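Local coordinates for protein phosphoserine aminotransferase (Bacillus circulans, PDB 1BT4) that catalyses the reversible, pyridoxal-phosphate-dependent conversion of 3-phosphohydroxypyruvate to phosphoserine, with glutamate as amino donor, and the analogous step to phosphohydroxythreonine, at residues P168-M173 / F187-A192; S175-R180 / K196-S201; T93-M98 / I136-N141. One frame throughout, in Å; residues are numbered along the deposited sequence.

Contact 1 (P168-M173 / F187-A192). With PLP (pyridoxal-5'-phosphate), chain B.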
loop_
_atom_site.group_PDB
_atom_site.type_symbol
_atom_site.label_atom_id
_atom_site.label_comp_id
_atom_site.label_asym_id
_atom_site.label_seq_id
_atom_site.Cartn_x
_atom_site.Cartn_y
_atom_site.Cartn_z
ATOM N N PRO A 168 -12.894 -19.603 -16.014
ATOM C CA PRO A 168 -13.027 -18.554 -15.001
ATOM C C PRO A 168 -13.226 -17.163 -15.590
ATOM O O PRO A 168 -12.515 -16.763 -16.509
ATOM C CB PRO A 168 -11.694 -18.627 -14.261
ATOM C CG PRO A 168 -11.243 -20.045 -14.465
ATOM C CD PRO A 168 -11.590 -20.276 -15.899
ATOM N N LEU A 169 -14.224 -16.452 -15.084
ATOM C CA LEU A 169 -14.486 -15.087 -15.513
ATOM C C LEU A 169 -13.757 -14.215 -14.489
ATOM O O LEU A 169 -13.877 -14.433 -13.277
ATOM C CB LEU A 169 -15.992 -14.786 -15.502
ATOM C CG LEU A 169 -16.479 -13.357 -15.790
ATOM C CD1 LEU A 169 -16.054 -12.879 -17.185
ATOM C CD2 LEU A 169 -17.988 -13.319 -15.675
ATOM N N ILE A 170 -12.940 -13.288 -14.986
ATOM C CA ILE A 170 -12.179 -12.371 -14.139
ATOM C C ILE A 170 -12.585 -10.936 -14.502
ATOM O O ILE A 170 -12.643 -10.584 -15.681
ATOM C CB ILE A 170 -10.656 -12.576 -14.331
ATOM C CG1 ILE A 170 -10.275 -14.012 -13.950
ATOM C CG2 ILE A 170 -9.878 -11.580 -13.486
ATOM C CD1 ILE A 170 -8.806 -14.339 -14.093
ATOM N N GLY A 171 -12.859 -10.111 -13.497
ATOM C CA GLY A 171 -13.290 -8.758 -13.790
ATOM C C GLY A 171 -12.686 -7.639 -12.968
ATOM O O GLY A 171 -12.610 -7.706 -11.739
ATOM N N ASP A 172 -12.228 -6.609 -13.671
ATOM C CA ASP A 172 -11.649 -5.432 -13.041
ATOM C C ASP A 172 -12.838 -4.544 -12.660
ATOM O O ASP A 172 -13.512 -3.976 -13.533
ATOM C CB ASP A 172 -10.738 -4.706 -14.036
ATOM C CG ASP A 172 -10.059 -3.493 -13.439
ATOM O OD1 ASP A 172 -10.417 -3.054 -12.317
ATOM O OD2 ASP A 172 -9.142 -2.975 -14.108
ATOM N N MET A 173 -13.113 -4.461 -11.360
ATOM C CA MET A 173 -14.228 -3.658 -10.867
ATOM C C MET A 173 -13.767 -2.475 -10.039
ATOM O O MET A 173 -14.509 -1.989 -9.182
ATOM C CB MET A 173 -15.193 -4.517 -10.041
ATOM C CG MET A 173 -15.966 -5.540 -10.853
ATOM S SD MET A 173 -17.120 -6.473 -9.833
ATOM C CE MET A 173 -18.068 -7.376 -11.089
ATOM N N PHE A 187 -18.270 -15.192 -11.274
ATOM C CA PHE A 187 -16.842 -14.913 -11.347
ATOM C C PHE A 187 -15.932 -15.869 -10.611
ATOM O O PHE A 187 -16.314 -16.498 -9.627
ATOM C CB PHE A 187 -16.549 -13.506 -10.825
ATOM C CG PHE A 187 -17.100 -12.410 -11.683
ATOM C CD1 PHE A 187 -18.445 -12.079 -11.624
ATOM C CD2 PHE A 187 -16.266 -11.696 -12.544
ATOM C CE1 PHE A 187 -18.965 -11.053 -12.408
ATOM C CE2 PHE A 187 -16.774 -10.665 -13.337
ATOM C CZ PHE A 187 -18.125 -10.342 -13.269
ATOM N N GLY A 188 -14.700 -15.942 -11.095
ATOM C CA GLY A 188 -13.694 -16.769 -10.467
ATOM C C GLY A 188 -12.866 -15.824 -9.621
ATOM O O GLY A 188 -12.500 -16.137 -8.482
ATOM N N LEU A 189 -12.595 -14.647 -10.181
ATOM C CA LEU A 189 -11.812 -13.631 -9.501
ATOM C C LEU A 189 -12.278 -12.231 -9.884
ATOM O O LEU A 189 -12.389 -11.889 -11.067
ATOM C CB LEU A 189 -10.324 -13.802 -9.822
ATOM C CG LEU A 189 -9.301 -13.048 -8.962
ATOM C CD1 LEU A 189 -7.967 -13.729 -9.059
ATOM C CD2 LEU A 189 -9.186 -11.597 -9.363
ATOM N N VAL A 190 -12.555 -11.436 -8.856
ATOM C CA VAL A 190 -12.991 -10.050 -8.990
ATOM C C VAL A 190 -11.969 -9.181 -8.243
ATOM O O VAL A 190 -11.520 -9.551 -7.171
ATOM C CB VAL A 190 -14.407 -9.876 -8.376
ATOM C CG1 VAL A 190 -14.638 -8.439 -7.925
ATOM C CG2 VAL A 190 -15.462 -10.280 -9.386
ATOM N N TYR A 191 -11.568 -8.051 -8.814
ATOM C CA TYR A 191 -10.599 -7.196 -8.127
ATOM C C TYR A 191 -10.901 -5.713 -8.250
ATOM O O TYR A 191 -11.599 -5.296 -9.169
ATOM C CB TYR A 191 -9.159 -7.508 -8.560
ATOM C CG TYR A 191 -8.825 -7.196 -10.003
ATOM C CD1 TYR A 191 -9.277 -8.012 -11.038
ATOM C CD2 TYR A 191 -7.995 -6.123 -10.328
ATOM C CE1 TYR A 191 -8.905 -7.774 -12.356
ATOM C CE2 TYR A 191 -7.616 -5.879 -11.642
ATOM C CZ TYR A 191 -8.072 -6.708 -12.645
ATOM O OH TYR A 191 -7.675 -6.483 -13.936
ATOM N N ALA A 192 -10.378 -4.929 -7.305
ATOM C CA ALA A 192 -10.614 -3.489 -7.287
ATOM C C ALA A 192 -9.669 -2.676 -6.408
ATOM O O ALA A 192 -9.461 -3.008 -5.236
ATOM C CB ALA A 192 -12.048 -3.213 -6.847
HETATM N N1 PLP B . -8.481 -0.442 -13.675
HETATM C C2 PLP B . -9.614 0.291 -13.537
HETATM C C2A PLP B . -10.862 -0.157 -14.231
HETATM C C3 PLP B . -9.551 1.436 -12.732
HETATM O O3 PLP B . -10.638 2.207 -12.583
HETATM C C4 PLP B . -8.346 1.791 -12.097
HETATM C C4A PLP B . -8.359 2.960 -11.139
HETATM C C5 PLP B . -7.183 0.986 -12.300
HETATM C C6 PLP B . -7.299 -0.125 -13.093
HETATM C C5A PLP B . -5.790 1.323 -11.747
HETATM O O4P PLP B . -5.808 1.349 -10.320
HETATM P P PLP B . -4.413 1.702 -9.590
HETATM O O1P PLP B . -4.620 1.447 -8.119
HETATM O O2P PLP B . -4.033 3.082 -10.037
HETATM O O3P PLP B . -3.362 0.685 -10.146
#

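Contact 2 (S175-R180 / K196-S201). With PLP (pyridoxal-5'-phosphate), chain B.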
loop_
_atom_site.group_PDB
_atom_site.type_symbol
_atom_site.label_atom_id
_atom_site.label_comp_id
_atom_site.label_asym_id
_atom_site.label_seq_id
_atom_site.Cartn_x
_atom_site.Cartn_y
_atom_site.Cartn_z
ATOM N N SER A 175 -13.602 0.719 -10.518
ATOM C CA SER A 175 -14.510 1.856 -10.455
ATOM C C SER A 175 -16.006 1.629 -10.210
ATOM O O SER A 175 -16.759 2.595 -10.124
ATOM C CB SER A 175 -14.281 2.799 -11.647
ATOM O OG SER A 175 -14.579 2.167 -12.875
ATOM N N ASP A 176 -16.459 0.384 -10.104
ATOM C CA ASP A 176 -17.879 0.179 -9.819
ATOM C C ASP A 176 -18.209 -0.891 -8.789
ATOM O O ASP A 176 -19.380 -1.163 -8.529
ATOM C CB ASP A 176 -18.715 0.012 -11.101
ATOM C CG ASP A 176 -18.606 -1.372 -11.727
ATOM O OD1 ASP A 176 -17.763 -2.191 -11.304
ATOM O OD2 ASP A 176 -19.388 -1.638 -12.667
ATOM N N ILE A 177 -17.189 -1.469 -8.166
ATOM C CA ILE A 177 -17.424 -2.505 -7.162
ATOM C C ILE A 177 -18.251 -1.981 -5.974
ATOM O O ILE A 177 -18.012 -0.882 -5.472
ATOM C CB ILE A 177 -16.094 -3.142 -6.683
ATOM C CG1 ILE A 177 -16.382 -4.469 -5.979
ATOM C CG2 ILE A 177 -15.308 -2.182 -5.800
ATOM C CD1 ILE A 177 -15.151 -5.255 -5.646
ATOM N N LEU A 178 -19.262 -2.751 -5.576
ATOM C CA LEU A 178 -20.143 -2.389 -4.463
ATOM C C LEU A 178 -20.983 -1.138 -4.721
ATOM O O LEU A 178 -21.297 -0.386 -3.792
ATOM C CB LEU A 178 -19.344 -2.226 -3.163
ATOM C CG LEU A 178 -19.222 -3.437 -2.239
ATOM C CD1 LEU A 178 -18.944 -4.731 -3.006
ATOM C CD2 LEU A 178 -18.129 -3.150 -1.226
ATOM N N SER A 179 -21.338 -0.919 -5.982
ATOM C CA SER A 179 -22.159 0.222 -6.364
ATOM C C SER A 179 -23.503 -0.307 -6.805
ATOM O O SER A 179 -24.462 0.451 -6.937
ATOM C CB SER A 179 -21.525 0.981 -7.525
ATOM O OG SER A 179 -21.610 0.244 -8.732
ATOM N N ARG A 180 -23.548 -1.623 -7.014
ATOM C CA ARG A 180 -24.729 -2.354 -7.475
ATOM C C ARG A 180 -24.541 -3.848 -7.175
ATOM O O ARG A 180 -23.433 -4.381 -7.284
ATOM C CB ARG A 180 -24.863 -2.205 -8.994
ATOM C CG ARG A 180 -23.605 -2.693 -9.728
ATOM C CD ARG A 180 -23.780 -2.827 -11.222
ATOM N NE ARG A 180 -22.501 -3.113 -11.878
ATOM C CZ ARG A 180 -22.334 -3.193 -13.197
ATOM N NH1 ARG A 180 -23.372 -3.021 -14.011
ATOM N NH2 ARG A 180 -21.124 -3.386 -13.711
ATOM N N LYS A 196 -11.052 4.088 -5.574
ATOM C CA LYS A 196 -12.081 4.568 -6.470
ATOM C C LYS A 196 -13.476 4.625 -5.835
ATOM O O LYS A 196 -14.115 5.678 -5.823
ATOM C CB LYS A 196 -12.096 3.693 -7.721
ATOM C CG LYS A 196 -11.410 4.274 -8.949
ATOM C CD LYS A 196 -9.881 4.553 -8.889
ATOM C CE LYS A 196 -9.605 5.046 -10.291
ATOM N NZ LYS A 196 -9.454 3.920 -11.249
ATOM N N ASN A 197 -13.908 3.519 -5.232
ATOM C CA ASN A 197 -15.252 3.447 -4.658
ATOM C C ASN A 197 -15.340 2.901 -3.225
ATOM O O ASN A 197 -16.429 2.852 -2.646
ATOM C CB ASN A 197 -16.117 2.588 -5.594
ATOM C CG ASN A 197 -17.592 2.922 -5.518
ATOM O OD1 ASN A 197 -17.974 4.057 -5.255
ATOM N ND2 ASN A 197 -18.434 1.929 -5.776
ATOM N N LEU A 198 -14.213 2.472 -2.662
ATOM C CA LEU A 198 -14.206 1.922 -1.304
ATOM C C LEU A 198 -13.434 2.777 -0.313
ATOM O O LEU A 198 -13.256 2.390 0.845
ATOM C CB LEU A 198 -13.644 0.501 -1.291
ATOM C CG LEU A 198 -14.377 -0.508 -2.158
ATOM C CD1 LEU A 198 -13.781 -1.878 -1.931
ATOM C CD2 LEU A 198 -15.854 -0.498 -1.811
ATOM N N GLY A 199 -12.929 3.912 -0.787
ATOM C CA GLY A 199 -12.213 4.800 0.098
ATOM C C GLY A 199 -10.764 5.134 -0.177
ATOM O O GLY A 199 -10.449 5.798 -1.163
ATOM N N PRO A 200 -9.860 4.689 0.711
ATOM C CA PRO A 200 -8.405 4.873 0.713
ATOM C C PRO A 200 -7.614 4.142 -0.357
ATOM O O PRO A 200 -7.938 3.016 -0.732
ATOM C CB PRO A 200 -8.020 4.363 2.091
ATOM C CG PRO A 200 -8.935 3.194 2.240
ATOM C CD PRO A 200 -10.256 3.778 1.801
ATOM N N SER A 201 -6.574 4.804 -0.851
ATOM C CA SER A 201 -5.696 4.213 -1.845
ATOM C C SER A 201 -4.532 3.598 -1.081
ATOM O O SER A 201 -4.026 4.188 -0.124
ATOM C CB SER A 201 -5.180 5.266 -2.837
ATOM O OG SER A 201 -4.426 6.271 -2.187
HETATM N N1 PLP B . -8.481 -0.442 -13.675
HETATM C C2 PLP B . -9.614 0.291 -13.537
HETATM C C2A PLP B . -10.862 -0.157 -14.231
HETATM C C3 PLP B . -9.551 1.436 -12.732
HETATM O O3 PLP B . -10.638 2.207 -12.583
HETATM C C4 PLP B . -8.346 1.791 -12.097
HETATM C C4A PLP B . -8.359 2.960 -11.139
HETATM C C5 PLP B . -7.183 0.986 -12.300
HETATM C C6 PLP B . -7.299 -0.125 -13.093
HETATM C C5A PLP B . -5.790 1.323 -11.747
HETATM O O4P PLP B . -5.808 1.349 -10.320
HETATM P P PLP B . -4.413 1.702 -9.590
HETATM O O1P PLP B . -4.620 1.447 -8.119
HETATM O O2P PLP B . -4.033 3.082 -10.037
HETATM O O3P PLP B . -3.362 0.685 -10.146
#

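Contact 3 (T93-M98 / I136-N141)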
loop_
_atom_site.group_PDB
_atom_site.type_symbol
_atom_site.label_atom_id
_atom_site.label_comp_id
_atom_site.label_asym_id
_atom_site.label_seq_id
_atom_site.Cartn_x
_atom_site.Cartn_y
_atom_site.Cartn_z
ATOM N N THR A 93 -4.402 -19.703 -23.353
ATOM C CA THR A 93 -4.453 -18.332 -23.847
ATOM C C THR A 93 -5.278 -17.424 -22.921
ATOM O O THR A 93 -6.350 -17.807 -22.455
ATOM C CB THR A 93 -5.055 -18.318 -25.295
ATOM O OG1 THR A 93 -5.176 -16.974 -25.775
ATOM C CG2 THR A 93 -6.429 -18.975 -25.315
ATOM N N ALA A 94 -4.768 -16.229 -22.639
ATOM C CA ALA A 94 -5.484 -15.283 -21.785
ATOM C C ALA A 94 -6.470 -14.501 -22.659
ATOM O O ALA A 94 -6.057 -13.738 -23.535
ATOM C CB ALA A 94 -4.503 -14.344 -21.097
ATOM N N ASN A 95 -7.768 -14.749 -22.473
ATOM C CA ASN A 95 -8.792 -14.070 -23.257
ATOM C C ASN A 95 -9.250 -12.776 -22.603
ATOM O O ASN A 95 -9.622 -12.747 -21.428
ATOM C CB ASN A 95 -9.982 -14.989 -23.529
ATOM C CG ASN A 95 -9.705 -16.013 -24.629
ATOM O OD1 ASN A 95 -10.444 -16.090 -25.617
ATOM N ND2 ASN A 95 -8.656 -16.814 -24.454
ATOM N N TYR A 96 -9.236 -11.711 -23.390
ATOM C CA TYR A 96 -9.616 -10.384 -22.929
ATOM C C TYR A 96 -10.752 -9.766 -23.734
ATOM O O TYR A 96 -10.906 -10.042 -24.925
ATOM C CB TYR A 96 -8.389 -9.456 -22.967
ATOM C CG TYR A 96 -7.418 -9.739 -21.821
ATOM C CD1 TYR A 96 -6.490 -10.782 -21.929
ATOM C CD2 TYR A 96 -7.459 -8.958 -20.661
ATOM C CE1 TYR A 96 -5.624 -11.061 -20.864
ATOM C CE2 TYR A 96 -6.600 -9.244 -19.594
ATOM C CZ TYR A 96 -5.687 -10.299 -19.693
ATOM O OH TYR A 96 -4.868 -10.590 -18.648
ATOM N N VAL A 97 -11.591 -8.991 -23.050
ATOM C CA VAL A 97 -12.695 -8.269 -23.693
ATOM C C VAL A 97 -12.176 -6.824 -23.739
ATOM O O VAL A 97 -11.836 -6.252 -22.698
ATOM C CB VAL A 97 -14.005 -8.335 -22.861
ATOM C CG1 VAL A 97 -15.128 -7.600 -23.582
ATOM C CG2 VAL A 97 -14.405 -9.774 -22.613
ATOM N N MET A 98 -12.017 -6.280 -24.944
ATOM C CA MET A 98 -11.501 -4.919 -25.119
ATOM C C MET A 98 -12.631 -3.903 -25.211
ATOM O O MET A 98 -13.392 -3.878 -26.183
ATOM C CB MET A 98 -10.589 -4.847 -26.346
ATOM C CG MET A 98 -9.438 -5.855 -26.311
ATOM S SD MET A 98 -8.163 -5.543 -25.041
ATOM C CE MET A 98 -8.753 -6.411 -23.703
ATOM N N ILE A 136 -18.977 -12.150 -27.798
ATOM C CA ILE A 136 -17.812 -12.651 -27.076
ATOM C C ILE A 136 -17.453 -14.076 -27.492
ATOM O O ILE A 136 -18.191 -15.028 -27.234
ATOM C CB ILE A 136 -18.010 -12.533 -25.541
ATOM C CG1 ILE A 136 -18.274 -11.064 -25.175
ATOM C CG2 ILE A 136 -16.773 -13.025 -24.805
ATOM C CD1 ILE A 136 -18.545 -10.804 -23.710
ATOM N N GLN A 137 -16.320 -14.186 -28.177
ATOM C CA GLN A 137 -15.798 -15.450 -28.687
ATOM C C GLN A 137 -14.704 -16.016 -27.785
ATOM O O GLN A 137 -13.590 -15.487 -27.737
ATOM C CB GLN A 137 -15.241 -15.228 -30.098
ATOM C CG GLN A 137 -14.461 -16.394 -30.674
ATOM C CD GLN A 137 -13.642 -15.984 -31.877
ATOM O OE1 GLN A 137 -14.123 -16.022 -33.014
ATOM N NE2 GLN A 137 -12.399 -15.566 -31.632
ATOM N N LEU A 138 -15.013 -17.113 -27.100
ATOM C CA LEU A 138 -14.051 -17.743 -26.199
ATOM C C LEU A 138 -13.352 -18.929 -26.864
ATOM O O LEU A 138 -13.945 -19.631 -27.689
ATOM C CB LEU A 138 -14.761 -18.212 -24.925
ATOM C CG LEU A 138 -14.073 -17.889 -23.599
ATOM C CD1 LEU A 138 -14.163 -16.408 -23.373
ATOM C CD2 LEU A 138 -14.733 -18.632 -22.448
ATOM N N GLN A 139 -12.089 -19.144 -26.502
ATOM C CA GLN A 139 -11.322 -20.259 -27.053
ATOM C C GLN A 139 -11.420 -21.520 -26.196
ATOM O O GLN A 139 -11.736 -21.459 -25.002
ATOM C CB GLN A 139 -9.857 -19.870 -27.264
ATOM C CG GLN A 139 -9.668 -18.790 -28.308
ATOM C CD GLN A 139 -8.292 -18.830 -28.943
ATOM O OE1 GLN A 139 -7.402 -18.056 -28.580
ATOM N NE2 GLN A 139 -8.110 -19.733 -29.902
ATOM N N ASP A 140 -11.146 -22.660 -26.822
ATOM C CA ASP A 140 -11.202 -23.954 -26.155
ATOM C C ASP A 140 -10.086 -24.113 -25.117
ATOM O O ASP A 140 -10.253 -24.811 -24.113
ATOM C CB ASP A 140 -11.123 -25.066 -27.207
ATOM C CG ASP A 140 -11.369 -26.456 -26.628
ATOM O OD1 ASP A 140 -12.418 -26.662 -25.975
ATOM O OD2 ASP A 140 -10.519 -27.349 -26.856
ATOM N N ASN A 141 -8.952 -23.462 -25.363
ATOM C CA ASN A 141 -7.803 -23.526 -24.458
ATOM C C ASN A 141 -7.629 -22.252 -23.610
ATOM O O ASN A 141 -6.529 -21.959 -23.139
ATOM C CB ASN A 141 -6.536 -23.796 -25.270
ATOM C CG ASN A 141 -6.404 -22.867 -26.466
ATOM O OD1 ASN A 141 -7.137 -21.881 -26.596
ATOM N ND2 ASN A 141 -5.469 -23.181 -27.353
#

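Contact 1 (P168-M173 / F187-A192)
Leu169-Asp172 and Leu189-Ala192 are neighbouring parallel strands in the mixed sheet of the cofactor-binding domain of this class-V aminotransferase, running 8° apart. Gly171 N donates to Leu189 O (3.0 Å), Gly171 O receives Tyr191 N, and Met173 N donates to Tyr191 O (2.8 Å). At the Phe187 end of the second segment, Leu169 O takes a short bond from Gly188 N and a weak one from Leu189 N.

On one face of the sheet, Phe187 lies against Leu169, whose CD2 lies over the face of the ring, 3.8 Å from its centroid, a CH-pi contact, while Met173 CE approaches CZ obliquely. The same ring leaves no room for a side chain at Gly171: a beta carbon there would collide with CE2. Farther along this face Met173 SD packs on Val190 CG1.

The other face carries Ile170, Leu189, Asp172 and Tyr191. With CG placed between its backbone N and carbonyl carbon (chi1 66°), Tyr191 folds its ring back over Asp172 CA, 3.9 Å from the centroid, and its OH bonds to His146. A leucine in place of Tyr191 would probably strip Asp172 of this flat cover and leave His146 NE2 without its hydroxyl partner. Asp172 itself, with OD1 bonded to Ser174, brings OD2 to within 2.7 Å of N1 of the cofactor's pyridine ring.

Contact 2 (S175-R180 / K196-S201)
Leu198 packs against the side chains of Ile177 and Leu178, the middle residues of the type II beta turn Asp176-Ser179, and this apolar corner, with the amide of Asn197 beside it, is the tight part of the contact. Leu198 CD2 meets Leu178 CD2 at 3.5 Å, the two side chains crossing at about a right angle, and Leu198 CG lies 4.1 Å from Ile177 CG2. The turn is held by Ser179 OG, which donates to Asp176 O at 2.6 Å, and by a weak backbone bond from Ser179 N.

The one hydrogen bond between the segments runs from Asn197 ND2 to Ile177 O (2.9 Å), approaching from above the carbonyl plane. Because CG stands anti to the backbone N (chi1 -153°), the amide can reach across to the turn, while OD1 accepts Asn339 N; both ends of the group are thus engaged.

Elsewhere the contact is looser. Ser175 CA and Lys196 CB are 4.1 Å apart, and Ser175 OG turns instead to Asn150 and Thr152. The partly exposed ends lie outside the contact, Arg180 NH2 in a salt bridge to Asp176 OD2 and Ser201 bonded to Pro239 of the second subunit.

From this looser side the Lys196 chain, bent at chi2 and chi4, carries NZ to 1.5 Å from PLP C4A, a covalent distance. That linkage is consistent with the internal aldimine of a resting aminotransferase, so the segment whose Asn197 is tied to the turn also bears the lysine whose imine an incoming amino substrate would displace, as in other PLP aminotransferases.

Contact 3 (T93-M98 / I136-N141)
Ile136 starts a loop that runs antiparallel alongside strand 93-98, touching Val97, Asn95 and Thr93 of this inner strand in the mixed sheet of the aminotransferase fold; the loop then leads into the adjacent strand 142-148. The two directions are 169° apart, yet no regular strand pairing forms. Ile136 CD1 touches Val97 CG2 lightly at 4.4 Å, and its side chain also rests on Pro162.

Gln137 passes by, its backbone O 3.8 Å from Asn95 OD1, two acceptors that do not bond. At Leu138 the side chain skirts the same amide and also packs on Leu145 and Val167. Asn95 OD1 has its hydrogen-bond partner elsewhere, in His117 ND1, while ND2 donates to Thr93 O of its own strand from well above the carbonyl plane. These two bonds probably limit the rotation of the amide beside the loop.

Gln139 comes next, crossing Thr93 at about a right angle, with OE1 3.5 Å from the methyl CG2. Its CG lies 3.9 Å from Asn95 OD1. The loop finishes at Asn141, whose OD1 also abuts Thr93 CG2 (3.3 Å). This carboxamide oxygen is buried by the contact without a polar partner, so the methyl covers it but does not satisfy it. One hydrogen bond closes the contact, from Thr93 N to Asn141 O at 3.1 Å, its N-H...O angle 146°.

Contacts 1 and 2 lie in the buried interior and both reach the cofactor, contact 1 at the pyridine nitrogen and contact 2 at C4A, through Lys196. They interlock along the chain: strand 189-193 runs directly into the helical turn bearing the lysine, and Ile177 CG2 of contact 2 packs on Ala192 CB of contact 1. Contact 3, nearer the surface, lays a loop along another strand of the same sheet; its nearest atoms and those of contact 2 are about 12 Å apart. Their chemistry follows: regular backbone pairing with aromatic packing in contact 1, a single hydrogen bond from an asparagine, aliphatic packing and a covalent lysine link in contact 2, and one backbone hydrogen bond with light van der Waals touches in contact 3.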